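Local coordinates for putative capsular polysaccharide biosynthesis protein (Streptococcus pneumoniae serotype 4, PDB 6EWR) that binds a pyridoxal-phosphate-type cofactor and is probably a sugar aminotransferase of the DegT/DnrJ/EryC1 family, acting in capsular polysaccharide biosynthesis, at residues 204-209 with 317-322; 175-180 with 197-202. All blocks are in the same frame, centred on the assembly; numbering follows the deposited sequence.

Interaction 1 (204-209 with 317-322); sequences VKNFTT and SRHLYI. With PMP (4'-deoxy-4'-aminopyridoxal-5'-phosphate), chain E.
His319 and Asn206 make the one hydrogen bond assigned between segments 204-209 and 317-322, ND1 of His319 donating to OD1 of Asn206 over 2.8 Å at an N-H...O angle of 151°. The acceptor lies close to the imidazole plane, whereas ND1 approaches 31° out of the carbonyl plane, amide and ring being steeply turned against each other. On the other branch of the same amide, ND2 of Asn206 is 2.9 Å from the backbone O of Ser317, so both amide atoms face the segment across.

Non-polar and edge contacts complete the grip on the histidine. CE1 of His319 points its ring edge at the carbonyl O of Val204, 3.2 Å away, and CD of Lys205 comes to 3.3 Å from NE2 at an oblique angle to the ring. CG of His319 is anti to its backbone N (chi1 179°), which carries the ring over to segment 204-209.

Lys205, predicted to be the cofactor-binding lysine, here stands beside the amine form: bends at chi2 and chi4 bring its NZ to 3.1 Å from C4A of PMP, with no covalent link.

Around this buried contact, Asn206 also packs on Tyr281 of helix 268-299, Arg318 touches Val292 of that helix, and Leu320 rests on Thr382 of strand 380-383, the neighbour of strand 321-325.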
loop_
_atom_site.group_PDB
_atom_site.type_symbol
_atom_site.label_atom_id
_atom_site.label_comp_id
_atom_site.label_asym_id
_atom_site.label_seq_id
_atom_site.Cartn_x
_atom_site.Cartn_y
_atom_site.Cartn_z
ATOM N N VAL A 204 15.966 -3.650 3.938
ATOM C CA VAL A 204 17.239 -3.167 4.520
ATOM C C VAL A 204 17.202 -2.880 6.039
ATOM O O VAL A 204 18.246 -2.568 6.589
ATOM C CB VAL A 204 17.818 -1.948 3.749
ATOM C CG1 VAL A 204 17.845 -2.208 2.262
ATOM C CG2 VAL A 204 17.058 -0.668 4.035
ATOM N N LYS A 205 16.051 -3.006 6.708
ATOM C CA LYS A 205 15.969 -2.828 8.180
ATOM C C LYS A 205 16.438 -4.071 8.962
ATOM O O LYS A 205 16.655 -5.142 8.380
ATOM C CB LYS A 205 14.554 -2.382 8.644
ATOM C CG LYS A 205 14.025 -1.097 8.038
ATOM C CD LYS A 205 14.979 0.074 8.069
ATOM C CE LYS A 205 14.417 1.346 7.403
ATOM N NZ LYS A 205 14.339 1.359 5.894
ATOM N N ASN A 206 16.630 -3.888 10.271
ATOM C CA ASN A 206 17.119 -4.954 11.191
ATOM C C ASN A 206 16.217 -6.172 11.240
ATOM O O ASN A 206 16.672 -7.310 11.378
ATOM C CB ASN A 206 17.196 -4.434 12.634
ATOM C CG ASN A 206 18.371 -3.531 12.882
ATOM O OD1 ASN A 206 18.898 -2.879 11.950
ATOM N ND2 ASN A 206 18.841 -3.525 14.111
ATOM N N PHE A 207 14.937 -5.873 11.234
ATOM C CA PHE A 207 13.853 -6.815 11.314
ATOM C C PHE A 207 13.099 -6.561 10.023
ATOM O O PHE A 207 12.720 -5.424 9.771
ATOM C CB PHE A 207 12.992 -6.475 12.534
ATOM C CG PHE A 207 11.737 -7.274 12.633
ATOM C CD1 PHE A 207 10.620 -6.921 11.880
ATOM C CD2 PHE A 207 11.645 -8.362 13.493
ATOM C CE1 PHE A 207 9.449 -7.667 11.958
ATOM C CE2 PHE A 207 10.485 -9.086 13.591
ATOM C CZ PHE A 207 9.385 -8.739 12.825
ATOM N N THR A 208 12.887 -7.588 9.203
ATOM C CA THR A 208 12.311 -7.340 7.889
ATOM C C THR A 208 11.265 -8.343 7.433
ATOM O O THR A 208 11.374 -9.545 7.718
ATOM C CB THR A 208 13.388 -7.274 6.794
ATOM O OG1 THR A 208 12.740 -6.888 5.577
ATOM C CG2 THR A 208 14.072 -8.635 6.585
ATOM N N THR A 209 10.277 -7.819 6.697
ATOM C CA THR A 209 9.331 -8.618 5.938
ATOM C C THR A 209 9.391 -8.220 4.463
ATOM O O THR A 209 8.396 -8.353 3.740
ATOM C CB THR A 209 7.908 -8.460 6.481
ATOM O OG1 THR A 209 7.493 -7.084 6.377
ATOM C CG2 THR A 209 7.881 -8.883 7.929
ATOM N N SER A 317 18.917 -0.086 18.782
ATOM C CA SER A 317 18.765 -1.257 17.911
ATOM C C SER A 317 20.003 -1.483 17.018
ATOM O O SER A 317 20.199 -2.581 16.515
ATOM C CB SER A 317 17.541 -1.106 17.020
ATOM O OG SER A 317 17.590 0.104 16.310
ATOM N N ARG A 318 20.791 -0.426 16.806
ATOM C CA ARG A 318 22.009 -0.475 16.015
ATOM C C ARG A 318 21.653 -0.800 14.591
ATOM O O ARG A 318 22.096 -1.804 14.043
ATOM C CB ARG A 318 23.036 -1.470 16.564
ATOM C CG ARG A 318 23.382 -1.170 18.008
ATOM C CD ARG A 318 24.424 -2.146 18.530
ATOM N NE ARG A 318 24.909 -1.715 19.833
ATOM C CZ ARG A 318 24.306 -1.966 20.987
ATOM N NH1 ARG A 318 23.182 -2.675 21.065
ATOM N NH2 ARG A 318 24.844 -1.494 22.096
ATOM N N HIS A 319 20.834 0.068 14.007
ATOM C CA HIS A 319 20.469 -0.077 12.612
ATOM C C HIS A 319 21.545 0.426 11.627
ATOM O O HIS A 319 21.895 -0.277 10.680
ATOM C CB HIS A 319 19.115 0.598 12.347
ATOM C CG HIS A 319 18.702 0.507 10.922
ATOM N ND1 HIS A 319 18.746 -0.680 10.232
ATOM C CD2 HIS A 319 18.308 1.449 10.037
ATOM C CE1 HIS A 319 18.372 -0.471 8.989
ATOM N NE2 HIS A 319 18.108 0.810 8.839
ATOM N N LEU A 320 22.042 1.642 11.844
ATOM C CA LEU A 320 22.998 2.300 10.926
ATOM C C LEU A 320 24.255 2.722 11.692
ATOM O O LEU A 320 24.152 3.269 12.785
ATOM C CB LEU A 320 22.358 3.526 10.297
ATOM C CG LEU A 320 21.150 3.302 9.375
ATOM C CD1 LEU A 320 20.549 4.620 8.911
ATOM C CD2 LEU A 320 21.514 2.488 8.140
ATOM N N TYR A 321 25.437 2.460 11.145
ATOM C CA TYR A 321 26.674 2.991 11.713
ATOM C C TYR A 321 26.984 4.355 11.087
ATOM O O TYR A 321 27.837 4.501 10.228
ATOM C CB TYR A 321 27.839 1.997 11.604
ATOM C CG TYR A 321 28.934 2.244 12.636
ATOM C CD1 TYR A 321 28.696 2.007 13.973
ATOM C CD2 TYR A 321 30.195 2.734 12.278
ATOM C CE1 TYR A 321 29.675 2.260 14.936
ATOM C CE2 TYR A 321 31.178 2.981 13.239
ATOM C CZ TYR A 321 30.908 2.746 14.562
ATOM O OH TYR A 321 31.852 2.971 15.527
ATOM N N ILE A 322 26.253 5.347 11.550
ATOM C CA ILE A 322 26.474 6.732 11.195
ATOM C C ILE A 322 27.781 7.206 11.828
ATOM O O ILE A 322 28.005 6.983 13.034
ATOM C CB ILE A 322 25.314 7.615 11.728
ATOM C CG1 ILE A 322 23.947 7.206 11.209
ATOM C CG2 ILE A 322 25.639 9.100 11.664
ATOM C CD1 ILE A 322 23.308 7.986 10.090
HETATM N N1 PMP E . 11.521 7.004 8.236
HETATM C C2 PMP E . 12.853 6.736 8.103
HETATM C C2A PMP E . 13.868 7.497 8.907
HETATM C C3 PMP E . 13.317 5.699 7.155
HETATM O O3 PMP E . 14.642 5.404 6.959
HETATM C C4 PMP E . 12.258 4.989 6.403
HETATM C C4A PMP E . 12.681 3.915 5.428
HETATM N N4A PMP E . 11.970 3.928 4.139
HETATM C C5 PMP E . 10.816 5.359 6.633
HETATM C C6 PMP E . 10.534 6.368 7.557
HETATM C C5A PMP E . 9.693 4.656 5.873
HETATM O O4P PMP E . 9.977 3.250 5.682
HETATM P P PMP E . 9.036 2.316 4.776
HETATM O O1P PMP E . 7.766 3.069 4.536
HETATM O O2P PMP E . 8.780 0.984 5.502
HETATM O O3P PMP E . 9.736 2.090 3.474
#

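Interaction 2 (175-180 with 197-202); sequences SDSAHA and TSFSFH. With PMP (4'-deoxy-4'-aminopyridoxal-5'-phosphate), chain E.
Ser177 and Thr197 meet through carbon, CB of Ser177 lying 3.3 Å from CG2 of Thr197. CG2 stands anti to the backbone N of Thr197 and also rests over one face of the Phe199 ring, near its rim. That ring in turn brings CE1 to 3.5 Å from CB of Ser177, while its edge faces the backbone of Ala180.

The backbone pairing is short. Ser198 N donates to Ser175 O at 3.0 Å and 171°, and Ser177 N returns a weak bond to Ser198 O. A type I turn spans Ser177 to Ala180, closed by a hydrogen bond from Ala180 N to Ser177 O.

Asp176 turns its carboxylate toward the pyridine, CG anti to the backbone N (chi1 -175°). OD1 accepts from Ala178 N in an Asx turn, which would restrict rotation of the group, and OD2, also bonded to Ser93, lies 2.7 Å from N1 of PMP. Such a pairing is consistent with a protonated pyridine nitrogen, as in fold-type I PLP enzymes, where an aspartate characteristically faces this atom. CB of Ala178 packs on the pyridine ring beside N1 and C2.

At the ring's hydroxyl, NE2 of His179 and O3 of PMP share a 2.7 Å hydrogen bond, the oxygen near the imidazole plane, while ND1 is held by Ala138 N. From the neighbouring strand, Ser200 OG, anti to its own N (chi1 -175°), donates a hydrogen bond of 2.5 Å to O2P of the PMP phosphate.

Strands 172-176 and 196-200 are adjacent in the mixed sheet; Ser198 packs on helix 64-74, and Phe199 lies against strand 213-217 and helix 40-53.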
loop_
_atom_site.group_PDB
_atom_site.type_symbol
_atom_site.label_atom_id
_atom_site.label_comp_id
_atom_site.label_asym_id
_atom_site.label_seq_id
_atom_site.Cartn_x
_atom_site.Cartn_y
_atom_site.Cartn_z
ATOM N N SER A 175 6.391 8.758 17.171
ATOM C CA SER A 175 7.775 8.361 16.912
ATOM C C SER A 175 7.930 7.770 15.536
ATOM O O SER A 175 7.340 6.738 15.251
ATOM C CB SER A 175 8.256 7.336 17.954
ATOM O OG SER A 175 9.452 6.683 17.539
ATOM N N ASP A 176 8.760 8.378 14.692
ATOM C CA ASP A 176 9.241 7.650 13.514
ATOM C C ASP A 176 10.320 6.628 13.950
ATOM O O ASP A 176 11.528 6.928 13.921
ATOM C CB ASP A 176 9.771 8.615 12.450
ATOM C CG ASP A 176 10.181 7.886 11.148
ATOM O OD1 ASP A 176 10.261 6.637 11.123
ATOM O OD2 ASP A 176 10.417 8.558 10.138
ATOM N N SER A 177 9.879 5.447 14.355
ATOM C CA SER A 177 10.803 4.390 14.784
ATOM C C SER A 177 11.117 3.388 13.662
ATOM O O SER A 177 11.287 2.187 13.910
ATOM C CB SER A 177 10.272 3.647 16.018
ATOM O OG SER A 177 10.616 4.320 17.220
ATOM N N ALA A 178 11.237 3.883 12.440
ATOM C CA ALA A 178 11.508 3.009 11.310
ATOM C C ALA A 178 12.746 2.140 11.573
ATOM O O ALA A 178 12.769 0.984 11.185
ATOM C CB ALA A 178 11.674 3.823 10.033
ATOM N N HIS A 179 13.745 2.710 12.260
ATOM C CA HIS A 179 15.031 2.063 12.497
ATOM C C HIS A 179 15.140 1.386 13.880
ATOM O O HIS A 179 16.123 0.680 14.151
ATOM C CB HIS A 179 16.142 3.116 12.453
ATOM C CG HIS A 179 16.207 3.929 11.190
ATOM N ND1 HIS A 179 16.953 5.088 11.103
ATOM C CD2 HIS A 179 15.638 3.757 9.973
ATOM C CE1 HIS A 179 16.863 5.577 9.877
ATOM N NE2 HIS A 179 16.054 4.805 9.176
ATOM N N ALA A 180 14.119 1.577 14.727
ATOM C CA ALA A 180 14.244 1.446 16.173
ATOM C C ALA A 180 13.501 0.276 16.854
ATOM O O ALA A 180 13.430 0.234 18.103
ATOM C CB ALA A 180 13.805 2.752 16.811
ATOM N N THR A 197 3.733 5.221 17.672
ATOM C CA THR A 197 5.020 4.901 17.073
ATOM C C THR A 197 4.806 4.109 15.813
ATOM O O THR A 197 3.928 3.257 15.787
ATOM C CB THR A 197 5.873 4.076 18.031
ATOM O OG1 THR A 197 6.044 4.779 19.269
ATOM C CG2 THR A 197 7.240 3.816 17.425
ATOM N N SER A 198 5.577 4.396 14.769
ATOM C CA SER A 198 5.549 3.605 13.518
ATOM C C SER A 198 6.860 2.854 13.300
ATOM O O SER A 198 7.931 3.406 13.536
ATOM C CB SER A 198 5.287 4.510 12.311
ATOM O OG SER A 198 6.313 5.481 12.228
ATOM N N PHE A 199 6.771 1.608 12.859
ATOM C CA PHE A 199 7.953 0.748 12.577
ATOM C C PHE A 199 8.014 0.345 11.079
ATOM O O PHE A 199 6.999 0.238 10.411
ATOM C CB PHE A 199 7.916 -0.524 13.466
ATOM C CG PHE A 199 8.186 -0.265 14.944
ATOM C CD1 PHE A 199 9.471 0.065 15.390
ATOM C CD2 PHE A 199 7.157 -0.360 15.896
ATOM C CE1 PHE A 199 9.722 0.302 16.738
ATOM C CE2 PHE A 199 7.415 -0.122 17.256
ATOM C CZ PHE A 199 8.692 0.219 17.671
ATOM N N SER A 200 9.220 0.117 10.570
ATOM C CA SER A 200 9.460 -0.369 9.191
ATOM C C SER A 200 10.096 -1.742 9.270
ATOM O O SER A 200 11.035 -1.962 10.040
ATOM C CB SER A 200 10.434 0.564 8.421
ATOM O OG SER A 200 10.586 0.178 7.055
ATOM N N PHE A 201 9.594 -2.638 8.432
ATOM C CA PHE A 201 10.158 -3.972 8.242
ATOM C C PHE A 201 10.640 -4.112 6.776
ATOM O O PHE A 201 10.607 -5.190 6.182
ATOM C CB PHE A 201 9.121 -5.050 8.591
ATOM C CG PHE A 201 8.317 -4.779 9.831
ATOM C CD1 PHE A 201 8.900 -4.235 10.989
ATOM C CD2 PHE A 201 6.966 -5.147 9.889
ATOM C CE1 PHE A 201 8.134 -4.018 12.137
ATOM C CE2 PHE A 201 6.196 -4.942 11.029
ATOM C CZ PHE A 201 6.782 -4.353 12.140
ATOM N N HIS A 202 11.104 -3.013 6.202
ATOM C CA HIS A 202 11.652 -2.997 4.840
ATOM C C HIS A 202 12.898 -3.883 4.743
ATOM O O HIS A 202 13.611 -4.058 5.729
ATOM C CB HIS A 202 12.021 -1.561 4.488
ATOM C CG HIS A 202 12.527 -1.375 3.099
ATOM N ND1 HIS A 202 13.862 -1.459 2.774
ATOM C CD2 HIS A 202 11.882 -1.049 1.963
ATOM C CE1 HIS A 202 14.011 -1.224 1.485
ATOM N NE2 HIS A 202 12.824 -0.957 0.974
HETATM N N1 PMP E . 11.521 7.004 8.236
HETATM C C2 PMP E . 12.853 6.736 8.103
HETATM C C2A PMP E . 13.868 7.497 8.907
HETATM C C3 PMP E . 13.317 5.699 7.155
HETATM O O3 PMP E . 14.642 5.404 6.959
HETATM C C4 PMP E . 12.258 4.989 6.403
HETATM C C4A PMP E . 12.681 3.915 5.428
HETATM N N4A PMP E . 11.970 3.928 4.139
HETATM C C5 PMP E . 10.816 5.359 6.633
HETATM C C6 PMP E . 10.534 6.368 7.557
HETATM C C5A PMP E . 9.693 4.656 5.873
HETATM O O4P PMP E . 9.977 3.250 5.682
HETATM P P PMP E . 9.036 2.316 4.776
HETATM O O1P PMP E . 7.766 3.069 4.536
HETATM O O2P PMP E . 8.780 0.984 5.502
HETATM O O3P PMP E . 9.736 2.090 3.474
#

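In the fold
Interaction 2 closes along the chain before interaction 1 opens, and their centres lie 10 Å apart, with PMP touched by both. Interaction 2 belongs to the mixed sheet. The loop leaving strand 196-200 then supplies segment 204-209, whose partner 317-322 arrives more than a hundred residues later and runs into the small antiparallel sheet. The two contacts meet directly: Ser317 OG probably bonds to His179 O at 2.7 Å, the rings of His319 and His179 meet with planes at about 45°, and Phe207 packs edge-to-face with Phe201. His319 thus backs two residues that touch PMP, Lys205 and His179, at second-shell range, illustrating how residues distant in sequence build one pocket.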